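Local coordinates for protein beta-galactosidase (PDB 6Y2K) that probably hydrolyses terminal beta-galactosides such as lactose, as a cold-active family GH42 beta-galactosidase that works as a hexamer, at residues A[591-596]-A[601-606]; A[15-20]-A[54-59]; A[123-128]-A[227-232]; A[139-144]-A[312-317]; A[87-90]-A[96-99]. All coordinates share one frame; numbering follows the deposited sequence. Where two conformers were deposited one is given.

Contact 1 (A[591-596]-A[601-606]); sequences SLAKLS and LSTYYL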
# COMPACT_ATOMS: atom_id res chain seq x y z
N SER A 591 -10.44 29.37 10.31
CA SER A 591 -11.05 30.07 11.45
C SER A 591 -10.20 31.27 11.88
O SER A 591 -10.73 32.36 12.11
CB SER A 591 -11.28 29.11 12.63
OG SER A 591 -12.08 27.98 12.25
N LEU A 592 -8.88 31.08 11.98
CA LEU A 592 -7.97 32.16 12.37
C LEU A 592 -7.93 33.30 11.34
O LEU A 592 -7.80 34.46 11.72
CB LEU A 592 -6.57 31.63 12.68
CG LEU A 592 -6.51 30.79 13.97
CD1 LEU A 592 -5.25 29.94 14.03
CD2 LEU A 592 -6.62 31.67 15.21
N ALA A 593 -8.06 32.96 10.05
CA ALA A 593 -8.15 33.95 8.99
C ALA A 593 -9.42 34.81 9.13
O ALA A 593 -9.36 36.04 9.01
CB ALA A 593 -8.10 33.29 7.61
N LYS A 594 -10.56 34.17 9.41
CA LYS A 594 -11.81 34.90 9.66
C LYS A 594 -11.72 35.79 10.89
O LYS A 594 -12.13 36.95 10.86
CB LYS A 594 -12.99 33.94 9.81
CG LYS A 594 -13.48 33.34 8.51
CD LYS A 594 -14.29 34.35 7.71
CE LYS A 594 -14.79 33.76 6.40
NZ LYS A 594 -15.60 34.77 5.68
N LEU A 595 -11.18 35.23 11.97
CA LEU A 595 -11.07 35.95 13.24
C LEU A 595 -10.09 37.12 13.12
O LEU A 595 -10.35 38.20 13.66
CB LEU A 595 -10.66 35.00 14.36
CG LEU A 595 -11.76 34.01 14.76
CD1 LEU A 595 -11.21 32.80 15.52
CD2 LEU A 595 -12.85 34.69 15.58
N SER A 596 -8.99 36.90 12.41
CA SER A 596 -8.02 37.96 12.11
C SER A 596 -8.66 39.11 11.34
O SER A 596 -8.39 40.28 11.64
CB SER A 596 -6.83 37.41 11.33
OG SER A 596 -6.08 36.50 12.12
N LEU A 601 -6.59 42.46 11.27
CA LEU A 601 -5.24 41.98 10.98
C LEU A 601 -5.23 41.24 9.64
O LEU A 601 -6.19 40.54 9.30
CB LEU A 601 -4.77 41.03 12.08
CG LEU A 601 -4.86 41.51 13.53
CD1 LEU A 601 -4.38 40.42 14.48
CD2 LEU A 601 -4.08 42.80 13.72
N SER A 602 -4.15 41.38 8.89
CA SER A 602 -4.00 40.67 7.63
C SER A 602 -3.42 39.26 7.84
O SER A 602 -2.71 39.01 8.82
CB SER A 602 -3.14 41.47 6.66
OG SER A 602 -1.83 41.63 7.17
N THR A 603 -3.72 38.37 6.91
CA THR A 603 -3.14 37.03 6.89
C THR A 603 -2.70 36.68 5.47
O THR A 603 -3.15 37.29 4.48
CB THR A 603 -4.13 35.96 7.41
OG1 THR A 603 -5.33 35.97 6.61
CG2 THR A 603 -4.48 36.22 8.86
N TYR A 604 -1.80 35.70 5.39
CA TYR A 604 -1.21 35.25 4.14
C TYR A 604 -0.83 33.78 4.32
O TYR A 604 -0.08 33.47 5.23
CB TYR A 604 0.04 36.09 3.82
CG TYR A 604 0.61 35.86 2.43
CD1 TYR A 604 1.36 34.71 2.13
CD2 TYR A 604 0.41 36.79 1.40
CE1 TYR A 604 1.88 34.50 0.86
CE2 TYR A 604 0.93 36.59 0.13
CZ TYR A 604 1.66 35.44 -0.14
OH TYR A 604 2.17 35.24 -1.40
N TYR A 605 -1.34 32.90 3.46
CA TYR A 605 -0.97 31.49 3.49
C TYR A 605 0.43 31.37 2.88
O TYR A 605 0.58 31.34 1.65
CB TYR A 605 -1.96 30.61 2.72
CG TYR A 605 -3.26 30.32 3.44
CD1 TYR A 605 -4.24 31.30 3.61
CD2 TYR A 605 -3.53 29.04 3.93
CE1 TYR A 605 -5.45 31.02 4.26
CE2 TYR A 605 -4.73 28.75 4.59
CZ TYR A 605 -5.69 29.75 4.75
OH TYR A 605 -6.88 29.46 5.40
N LEU A 606 1.44 31.34 3.74
CA LEU A 606 2.83 31.26 3.29
C LEU A 606 3.11 29.92 2.62
O LEU A 606 2.41 28.94 2.89
CB LEU A 606 3.80 31.44 4.47
CG LEU A 606 3.85 32.83 5.12
CD1 LEU A 606 4.57 32.75 6.46
CD2 LEU A 606 4.52 33.85 4.23
O HOH W 1 -7.70 37.08 7.18

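Contact 2 (A[15-20]-A[54-59]); sequences SRWVED and LDESLD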
# COMPACT_ATOMS: atom_id res chain seq x y z
N SER A 15 47.10 27.90 29.51
CA SER A 15 47.78 28.31 28.27
C SER A 15 46.85 28.56 27.06
O SER A 15 47.25 29.22 26.11
CB SER A 15 48.85 27.28 27.90
OG SER A 15 48.28 25.99 27.69
N ARG A 16 45.62 28.03 27.10
CA ARG A 16 44.59 28.29 26.09
C ARG A 16 43.78 29.57 26.31
O ARG A 16 43.18 30.08 25.35
CB ARG A 16 43.58 27.12 26.01
CG ARG A 16 44.05 25.91 25.24
CD ARG A 16 44.15 26.15 23.74
NE ARG A 16 42.94 26.76 23.19
CZ ARG A 16 42.80 27.18 21.93
NH1 ARG A 16 43.78 27.03 21.04
NH2 ARG A 16 41.66 27.75 21.56
N TRP A 17 43.73 30.08 27.53
CA TRP A 17 42.71 31.07 27.93
C TRP A 17 42.76 32.41 27.18
O TRP A 17 41.71 32.94 26.80
CB TRP A 17 42.77 31.30 29.44
CG TRP A 17 42.31 30.12 30.29
CD1 TRP A 17 41.96 28.87 29.85
CD2 TRP A 17 42.19 30.09 31.71
NE1 TRP A 17 41.61 28.08 30.91
CE2 TRP A 17 41.74 28.80 32.07
CE3 TRP A 17 42.41 31.04 32.73
CZ2 TRP A 17 41.51 28.43 33.40
CZ3 TRP A 17 42.18 30.66 34.05
CH2 TRP A 17 41.73 29.37 34.37
N VAL A 18 43.95 32.96 26.99
CA VAL A 18 44.06 34.26 26.30
C VAL A 18 43.63 34.10 24.84
O VAL A 18 42.85 34.90 24.33
CB VAL A 18 45.48 34.87 26.37
CG1 VAL A 18 45.58 36.14 25.53
CG2 VAL A 18 45.86 35.18 27.82
N GLU A 19 44.15 33.06 24.18
CA GLU A 19 43.76 32.71 22.81
C GLU A 19 42.25 32.50 22.66
O GLU A 19 41.67 32.98 21.68
CB GLU A 19 44.53 31.46 22.33
CG GLU A 19 44.05 30.84 21.01
CD GLU A 19 44.08 31.79 19.82
OE1 GLU A 19 44.91 32.73 19.85
OE2 GLU A 19 43.29 31.61 18.87
N ASP A 20 41.62 31.79 23.60
CA ASP A 20 40.18 31.54 23.54
C ASP A 20 39.43 32.87 23.48
O ASP A 20 38.58 33.06 22.61
CB ASP A 20 39.67 30.73 24.76
CG ASP A 20 39.99 29.23 24.69
OD1 ASP A 20 40.08 28.64 23.59
OD2 ASP A 20 40.12 28.63 25.77
N LEU A 54 39.17 31.23 38.66
CA LEU A 54 38.06 32.06 38.24
C LEU A 54 38.43 33.54 38.28
O LEU A 54 38.07 34.30 37.39
CB LEU A 54 36.83 31.77 39.10
CG LEU A 54 35.51 32.46 38.76
CD1 LEU A 54 35.14 32.27 37.30
CD2 LEU A 54 34.42 31.92 39.68
N ASP A 55 39.18 33.94 39.32
CA ASP A 55 39.76 35.29 39.40
C ASP A 55 40.51 35.64 38.12
O ASP A 55 40.32 36.72 37.56
CB ASP A 55 40.73 35.42 40.59
CG ASP A 55 40.07 35.23 41.95
OD1 ASP A 55 38.85 35.48 42.10
OD2 ASP A 55 40.81 34.81 42.88
N GLU A 56 41.36 34.71 37.68
CA GLU A 56 42.18 34.91 36.48
C GLU A 56 41.38 34.87 35.19
O GLU A 56 41.63 35.68 34.29
CB GLU A 56 43.32 33.90 36.42
CG GLU A 56 44.35 34.13 37.52
CD GLU A 56 45.39 33.02 37.64
OE1 GLU A 56 45.37 32.04 36.85
OE2 GLU A 56 46.23 33.14 38.55
N SER A 57 40.45 33.93 35.09
CA SER A 57 39.61 33.79 33.90
C SER A 57 38.76 35.03 33.65
O SER A 57 38.70 35.52 32.53
CB SER A 57 38.71 32.54 33.98
OG SER A 57 37.83 32.46 32.87
N LEU A 58 38.12 35.55 34.70
CA LEU A 58 37.29 36.74 34.56
C LEU A 58 38.14 37.94 34.10
O LEU A 58 37.69 38.71 33.25
CB LEU A 58 36.57 37.08 35.86
CG LEU A 58 35.50 36.11 36.37
CD1 LEU A 58 34.99 36.56 37.73
CD2 LEU A 58 34.34 36.01 35.39
N ASP A 59 39.35 38.08 34.63
CA ASP A 59 40.24 39.18 34.19
C ASP A 59 40.63 39.06 32.71
O ASP A 59 40.61 40.06 32.00
CB ASP A 59 41.50 39.29 35.08
CG ASP A 59 41.21 39.91 36.45
OD1 ASP A 59 40.10 40.44 36.70
OD2 ASP A 59 42.12 39.88 37.31

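Contact 3 (A[123-128]-A[227-232]); sequences MMAERY and VDILRE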
# COMPACT_ATOMS: atom_id res chain seq x y z
N MET A 123 29.04 33.22 49.27
CA MET A 123 30.49 33.27 49.02
C MET A 123 30.82 33.84 47.64
O MET A 123 31.64 34.75 47.52
CB MET A 123 31.13 31.88 49.13
CG MET A 123 31.42 31.41 50.54
SD MET A 123 32.58 30.01 50.52
CE MET A 123 31.58 28.75 49.74
N MET A 124 30.16 33.32 46.60
CA MET A 124 30.39 33.77 45.21
C MET A 124 29.97 35.20 44.96
O MET A 124 30.71 35.95 44.31
CB MET A 124 29.63 32.90 44.20
CG MET A 124 30.44 31.77 43.61
SD MET A 124 29.58 31.05 42.19
CE MET A 124 30.54 31.53 40.77
N ALA A 125 28.78 35.55 45.42
CA ALA A 125 28.23 36.90 45.25
C ALA A 125 29.05 37.98 45.98
O ALA A 125 29.17 39.10 45.49
CB ALA A 125 26.79 36.94 45.73
N GLU A 126 29.59 37.64 47.15
CA GLU A 126 30.45 38.57 47.88
C GLU A 126 31.77 38.77 47.14
O GLU A 126 32.23 39.91 46.99
CB GLU A 126 30.63 38.13 49.35
CG GLU A 126 29.37 38.40 50.16
CD GLU A 126 29.37 37.82 51.57
OE1 GLU A 126 30.09 36.84 51.84
OE2 GLU A 126 28.61 38.35 52.41
N ARG A 127 32.36 37.70 46.62
CA ARG A 127 33.63 37.80 45.90
C ARG A 127 33.51 38.50 44.53
O ARG A 127 34.38 39.32 44.18
CB ARG A 127 34.28 36.43 45.70
CG ARG A 127 35.71 36.50 45.16
CD ARG A 127 36.47 35.18 45.30
NE ARG A 127 37.90 35.35 45.02
CZ ARG A 127 38.81 35.81 45.89
NH1 ARG A 127 38.48 36.16 47.13
NH2 ARG A 127 40.08 35.94 45.51
N TYR A 128 32.45 38.19 43.77
CA TYR A 128 32.37 38.59 42.36
C TYR A 128 31.22 39.52 42.00
O TYR A 128 31.15 39.97 40.85
CB TYR A 128 32.28 37.35 41.46
CG TYR A 128 33.46 36.43 41.58
CD1 TYR A 128 34.71 36.80 41.09
CD2 TYR A 128 33.34 35.19 42.18
CE1 TYR A 128 35.80 35.94 41.20
CE2 TYR A 128 34.41 34.34 42.29
CZ TYR A 128 35.63 34.71 41.80
OH TYR A 128 36.67 33.83 41.93
N VAL A 227 18.28 34.64 44.27
CA VAL A 227 17.96 36.00 43.80
C VAL A 227 18.15 37.05 44.92
O VAL A 227 18.73 38.11 44.68
CB VAL A 227 16.52 36.06 43.23
CG1 VAL A 227 16.03 37.50 43.07
CG2 VAL A 227 16.43 35.33 41.90
N ASP A 228 17.66 36.75 46.12
CA ASP A 228 17.77 37.71 47.24
C ASP A 228 19.23 38.03 47.56
O ASP A 228 19.58 39.21 47.76
CB ASP A 228 17.04 37.21 48.49
CG ASP A 228 15.53 37.21 48.34
OD1 ASP A 228 14.97 37.82 47.41
OD2 ASP A 228 14.89 36.58 49.20
N ILE A 229 20.09 37.00 47.57
CA ILE A 229 21.53 37.18 47.78
C ILE A 229 22.17 38.01 46.67
O ILE A 229 22.98 38.90 46.95
CB ILE A 229 22.25 35.82 47.88
CG1 ILE A 229 21.81 35.06 49.14
CG2 ILE A 229 23.77 36.00 47.90
CD1 ILE A 229 22.07 33.57 49.08
N LEU A 230 21.81 37.70 45.41
CA LEU A 230 22.38 38.38 44.26
C LEU A 230 21.91 39.84 44.14
O LEU A 230 22.69 40.69 43.72
CB LEU A 230 22.12 37.59 42.97
CG LEU A 230 22.81 36.21 42.90
CD1 LEU A 230 22.21 35.34 41.80
CD2 LEU A 230 24.32 36.35 42.71
N ARG A 231 20.66 40.12 44.52
CA ARG A 231 20.16 41.52 44.59
C ARG A 231 20.96 42.37 45.58
O ARG A 231 21.26 43.53 45.30
CB ARG A 231 18.69 41.58 45.02
CG ARG A 231 17.66 41.07 44.02
CD ARG A 231 17.76 41.76 42.68
NE ARG A 231 16.69 41.33 41.78
CZ ARG A 231 16.70 41.49 40.46
NH1 ARG A 231 17.72 42.08 39.83
NH2 ARG A 231 15.67 41.04 39.76
N GLU A 232 21.26 41.78 46.74
CA GLU A 232 22.01 42.47 47.80
C GLU A 232 23.45 42.74 47.37
O GLU A 232 23.92 43.88 47.46
CB GLU A 232 21.97 41.62 49.09
CG GLU A 232 22.80 42.12 50.27
CD GLU A 232 22.41 43.49 50.79
OE1 GLU A 232 23.23 44.08 51.54
OE2 GLU A 232 21.30 43.99 50.48

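Contact 4 (A[139-144]-A[312-317]); sequences TDNEYG and IMEQQP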
# COMPACT_ATOMS: atom_id res chain seq x y z
N THR A 139 21.23 31.69 37.68
CA THR A 139 20.99 30.84 38.84
C THR A 139 20.96 29.37 38.43
O THR A 139 20.20 29.01 37.54
CB THR A 139 19.67 31.19 39.54
OG1 THR A 139 18.61 31.20 38.58
CG2 THR A 139 19.77 32.55 40.22
N ASP A 140 21.79 28.54 39.04
CA ASP A 140 21.72 27.09 38.86
C ASP A 140 21.92 26.77 37.34
O ASP A 140 22.74 27.42 36.67
CB ASP A 140 20.38 26.60 39.46
CG ASP A 140 20.36 25.10 39.79
OD1 ASP A 140 19.99 24.31 38.88
OD2 ASP A 140 20.62 24.73 40.96
N ASN A 141 21.22 25.77 36.82
CA ASN A 141 21.29 25.39 35.41
C ASN A 141 20.13 24.45 35.07
O ASN A 141 20.11 23.31 35.53
CB ASN A 141 22.62 24.69 35.07
CG ASN A 141 22.80 24.49 33.58
OD1 ASN A 141 23.13 25.43 32.84
ND2 ASN A 141 22.56 23.26 33.12
N GLU A 142 19.18 24.94 34.28
CA GLU A 142 18.08 24.14 33.75
C GLU A 142 17.31 23.43 34.85
O GLU A 142 17.28 22.20 34.93
CB GLU A 142 18.57 23.14 32.68
CG GLU A 142 19.07 23.78 31.38
CD GLU A 142 19.29 22.75 30.27
OE1 GLU A 142 19.69 21.61 30.58
OE2 GLU A 142 19.06 23.08 29.08
N TYR A 143 16.68 24.22 35.71
CA TYR A 143 15.76 23.72 36.72
C TYR A 143 14.82 22.74 36.06
O TYR A 143 14.26 23.05 35.01
CB TYR A 143 14.89 24.85 37.31
CG TYR A 143 15.58 25.89 38.18
CD1 TYR A 143 16.54 25.54 39.12
CD2 TYR A 143 15.21 27.23 38.10
CE1 TYR A 143 17.14 26.50 39.93
CE2 TYR A 143 15.80 28.19 38.90
CZ TYR A 143 16.76 27.82 39.82
OH TYR A 143 17.35 28.79 40.62
N GLY A 144 14.66 21.57 36.67
CA GLY A 144 13.69 20.58 36.20
C GLY A 144 14.22 19.59 35.18
O GLY A 144 13.58 18.55 34.97
N ILE A 312 18.68 33.66 24.30
CA ILE A 312 18.91 32.24 24.10
C ILE A 312 20.27 31.99 24.76
O ILE A 312 21.29 32.43 24.25
CB ILE A 312 18.93 31.84 22.60
CG1 ILE A 312 17.50 31.73 22.04
CG2 ILE A 312 19.59 30.47 22.42
CD1 ILE A 312 16.66 32.98 22.12
N MET A 313 20.26 31.32 25.91
CA MET A 313 21.49 31.03 26.65
C MET A 313 22.31 29.92 25.99
O MET A 313 23.53 29.94 26.07
CB MET A 313 21.19 30.63 28.09
CG MET A 313 22.41 30.56 29.00
SD MET A 313 23.14 32.20 29.24
CE MET A 313 22.01 32.87 30.44
N GLU A 314 21.63 28.95 25.36
CA GLU A 314 22.30 27.82 24.70
C GLU A 314 21.67 27.56 23.33
O GLU A 314 20.51 27.15 23.24
CB GLU A 314 22.20 26.55 25.56
CG GLU A 314 22.78 26.66 26.98
CD GLU A 314 22.62 25.39 27.80
OE1 GLU A 314 22.27 24.34 27.22
OE2 GLU A 314 22.85 25.42 29.04
N GLN A 315 22.44 27.80 22.27
CA GLN A 315 21.99 27.54 20.90
C GLN A 315 22.79 26.40 20.28
O GLN A 315 24.03 26.41 20.32
CB GLN A 315 22.17 28.80 20.04
CG GLN A 315 21.66 28.68 18.60
CD GLN A 315 20.16 28.42 18.55
OE1 GLN A 315 19.37 29.26 18.99
NE2 GLN A 315 19.76 27.28 18.00
N GLN A 316 22.07 25.43 19.71
CA GLN A 316 22.71 24.31 19.02
C GLN A 316 23.66 24.82 17.93
O GLN A 316 23.23 25.63 17.12
CB GLN A 316 21.67 23.39 18.38
CG GLN A 316 22.27 22.14 17.75
CD GLN A 316 21.26 21.04 17.42
OE1 GLN A 316 20.05 21.17 17.66
NE2 GLN A 316 21.77 19.94 16.86
N PRO A 317 24.93 24.37 17.92
CA PRO A 317 25.92 24.77 16.92
C PRO A 317 26.32 23.67 15.93
O PRO A 317 27.09 23.92 14.99
CB PRO A 317 27.14 25.10 17.78
CG PRO A 317 27.09 24.03 18.83
CD PRO A 317 25.62 23.76 19.09
O HOH W 2 22.41 22.91 30.13

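Contact 5 (A[87-90]-A[96-99]); sequences SMLA and RVRG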
# COMPACT_ATOMS: atom_id res chain seq x y z
N SER A 87 19.39 13.23 53.00
CA SER A 87 18.02 13.73 52.82
C SER A 87 17.85 14.73 51.65
O SER A 87 16.71 15.09 51.33
CB SER A 87 17.52 14.38 54.11
OG SER A 87 18.17 15.62 54.36
N MET A 88 18.95 15.21 51.06
CA MET A 88 18.87 16.09 49.89
C MET A 88 18.51 15.36 48.59
O MET A 88 18.05 16.00 47.65
CB MET A 88 20.18 16.89 49.68
CG MET A 88 21.28 16.18 48.90
SD MET A 88 22.84 17.09 48.88
CE MET A 88 22.68 17.91 47.30
N LEU A 89 18.73 14.05 48.54
CA LEU A 89 18.51 13.30 47.31
C LEU A 89 17.03 13.08 47.02
O LEU A 89 16.25 12.71 47.90
CB LEU A 89 19.26 11.97 47.33
CG LEU A 89 20.79 12.07 47.34
CD1 LEU A 89 21.40 10.69 47.54
CD2 LEU A 89 21.33 12.69 46.06
N ALA A 90 16.65 13.30 45.76
CA ALA A 90 15.30 13.03 45.30
C ALA A 90 15.02 11.54 45.22
O ALA A 90 15.94 10.72 45.19
CB ALA A 90 15.10 13.65 43.92
N ARG A 96 12.68 5.07 43.97
CA ARG A 96 14.14 4.86 44.05
C ARG A 96 14.91 6.17 44.15
O ARG A 96 14.56 7.16 43.52
CB ARG A 96 14.67 4.11 42.83
CG ARG A 96 14.10 2.72 42.67
CD ARG A 96 13.05 2.65 41.58
NE ARG A 96 13.56 1.97 40.38
CZ ARG A 96 13.66 2.49 39.15
NH1 ARG A 96 14.14 1.73 38.18
NH2 ARG A 96 13.30 3.74 38.87
N VAL A 97 16.00 6.14 44.91
CA VAL A 97 16.84 7.32 45.09
C VAL A 97 17.48 7.68 43.75
O VAL A 97 17.88 6.80 42.98
CB VAL A 97 17.92 7.09 46.18
CG1 VAL A 97 18.89 8.27 46.26
CG2 VAL A 97 17.25 6.87 47.54
N ARG A 98 17.53 8.98 43.46
CA ARG A 98 18.17 9.50 42.26
C ARG A 98 19.56 9.99 42.66
O ARG A 98 19.71 11.07 43.25
CB ARG A 98 17.34 10.63 41.66
CG ARG A 98 15.89 10.25 41.43
CD ARG A 98 15.19 11.23 40.52
NE ARG A 98 15.59 11.08 39.12
CZ ARG A 98 15.13 11.81 38.11
NH1 ARG A 98 14.23 12.77 38.32
NH2 ARG A 98 15.58 11.58 36.87
N GLY A 99 20.57 9.17 42.36
CA GLY A 99 21.90 9.33 42.95
C GLY A 99 22.86 10.25 42.22
O GLY A 99 22.62 10.65 41.08
O HOH W 3 18.63 13.58 43.66

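Contact 1 (A[591-596]-A[601-606])
Ser596 faces Leu601 and Thr603 where helix 585-598 of the trimerisation domain ends and the chain doubles back beside it. Leu601 N donates to Ser596 O at 2.9 Å with a nearly straight N-H...O angle of 162°, an i+5 to i backbone bond that ties the returning chain to the last turns of the helix. Thr603 reaches over one turn of it, between Ala593 and Ser596: its methyl CG2 comes against Ser596 CB at 3.6 Å, while OG1 leans toward the methyl of Ala593. This split follows from chi1 of 59°, which sets OG1 between the backbone N and the carbonyl carbon and turns CG2 to lie beside the N. The hydroxyl of Ser596 is folded back onto its own helix, OG donating to Leu592 O at 2.7 Å. That carbonyl also accepts Ser596 N, and the two donors reach it from opposite faces of its plane. A glycine in place of Ser596 would probably open a gap beneath the Thr603 methyl and leave Leu592 O with the main-chain donor of the pair alone. Farther along, Tyr605 packs on Leu449 and on Gly542 of the second subunit, and its backbone bonds to that subunit, so the returning chain also takes part in the assembly. Between the segments a water donates to Ala593 O at 2.7 Å and is hydrogen-bonded to Thr603 OG1 at the same distance.

Contact 2 (A[15-20]-A[54-59])
Trp17 drives the six-membered half of its indole against the helix backbone at Ser57, with CZ3 lying 3.8 Å from Ser57 N and 3.9 Å from Ser57 CB. Glu56 CB comes to the rim of the same ring, near its plane, 4.2 Å from CZ3. The indole gets there because CG lies anti to the carbonyl carbon (chi1 -69°), which carries the ring from helix 17-27 across to helix 52-63, the neighbouring outer helix of the TIM barrel. Ser57 meets it with CB, its OG being swung away from the ring by a chi1 of 176°. The carboxylate of Glu56 is directed to other work, since OE1 forms a salt bridge with Lys14. At the far end of the indole, NE1 makes weak hydrogen bonds to Pro9 O and Trp12 O, which probably favour this turn of the ring, and Trp53 and Ile60 of helix 52-63 also pack on it. An alanine here would probably open a sizeable gap between the two helices and leave these carbonyls without their NE1 donor. Next to Trp17, Arg16 NH2 reaches Asp20 OD1, one turn on, at 2.7 Å, a salt bridge within the 15-20 segment. The meeting of the helices is thus a matter of van der Waals packing and shape, with the polar groups of Trp17 and Glu56 satisfied by residues to the side.

Contact 3 (A[123-128]-A[227-232])
Ala125 turns its methyl straight at helix 205-233 and sets it against two neighbouring side chains, Ile229 and Leu230. The apolar contacts are compact: CB of Ala125 lies 3.8 Å from Ile229 CG2 and 3.9 Å from Leu230 CD2. Each partner offers a single methyl. In Ile229 the chi1 of -66° places CG2 anti to the backbone N, where it faces the alanine. Leu230 brings its CD2 methyl in beside it. With so small a side chain on one side the backbones come close, and the CA atoms of Ala125 and Leu230 are 6.1 Å apart. These are two outer helices of the TIM barrel, helix 111-128 following strand 67-71 and helix 205-233 preceding strand 238-244, and Leu230 also reaches Leu239 of that strand, so the pairing is backed by the barrel wall. Ile229 extends the apolar seam along the first helix by packing on Val121 and Thr122. The polar interactions are set around this seam, some to other elements and one within the helix. Arg127 NH2 and Tyr128 OH both grip Asp55 of helix 52-63, the first by a salt bridge and the second by a hydrogen bond. Arg127 also lays its chain over the tyrosine, CG standing 3.7 Å above the ring centre. Inside helix 205-233, Asp228 pairs with Lys224 one turn back, while Arg231 NH1 forms a salt bridge with Asp260 OD2.

Contact 4 (A[139-144]-A[312-317])
Asn141 and Glu142 approach Glu314 by their side chains while the two backbones stay well apart, the nearest CA pair being Asn141 and Met313 at 10.4 Å. The chain at 139-144 is an irregular loop, with positive phi at Asp140 and Glu142, whereas 312-317 turns a corner at Met313, with Glu314 and Gln315 in strand form. Glu314 reaches across in an extended form, its CG anti to the carbonyl carbon (chi1 -57°), and its two oxygens come near acceptors on both partners. OE1 lies 3.9 Å from Glu142 OE2, a like-charge pair with carboxylate planes 31° apart. OE2 stands 3.8 Å from Asn141 OD1, the amide and carboxylate planes closer to parallel, at 18°. The link is a water, accepting from Asn141 ND2 at 3.0 Å and donating to Glu314 OE2 at 2.8 Å. The close oxygens are held by second-shell groups: Arg33 salt-bridges OE2 and Tyr267 hydrogen-bonds OE1 of Glu314, while Asn242 donates to Asn141 OD1. Such an Asn-Glu pair after the fourth barrel strand, opposed by a glutamate on the seventh, is consistent with the acid/base and nucleophile of clan GH-A enzymes, and a glycerol, probably from the crystallisation liquor, is hydrogen-bonded to Glu142 OE1, consistent with a pocket there. Strand 310-315 runs between strands 261-266 and 348-352 with helix 333-343 behind it; the loop emerges from strand 134-138 and is flanked by helix 205-233.

Contact 5 (A[87-90]-A[96-99])
Ala90 and Arg98 meet through the flat carbonyl group of Ala90, whose oxygen takes Arg98 N at 2.9 Å along a nearly straight N-H...O line of 167°. The donor is tilted 35° from the carbonyl plane. The same oxygen receives a CA-H...O contact from Val97 CA at 3.5 Å, and CB and CG of Arg98 also lie close to it. Beside this backbone link Leu89 and Val97 cross at about a right angle, with Leu89 CD1 against Val97 CG1 at 3.7 Å. The other leucine methyl, CD2, rests 3.6 Å from Arg98 O. A water ties the backbones a second time, accepting from Ala90 N at 2.9 Å and donating to Arg98 O at 2.8 Å. Arg98 then bends at chi3 (74°), its CD passing the methyl of Ala90, and carries the guanidinium outward to His146 O and to Val200 O of the third subunit. Gly99 adds backbone bonds to that subunit, while Arg96 pairs with Asp92 in the turn. The whole is a hairpin-like excursion without regular strands, set in the long beta-alpha loop between strand 67-71 and helix 111-128 of the TIM barrel, where it takes part in a subunit interface.

Overall arrangement
Contacts 2, 3 and 4 are buried in the TIM barrel, yet differ in chemistry. Contacts 2 and 3 pair outer helices by van der Waals packing, apolar methyls in contact 3 and an indole against the helix backbone in contact 2, and are joined through Asp55, which binds Arg127 and Tyr128. Contact 4, nearer the middle of the chain, gathers carboxylates and water in the probable catalytic pocket and touches contact 3, where Leu230 packs on Thr139. Contact 5 is at the surface and contact 1 partly buried; both rely on backbone hydrogen bonds and bridging water, and each borders a different subunit. Contact 1 stands apart in the trimerisation region, about 51 Å from contact 5 between centres.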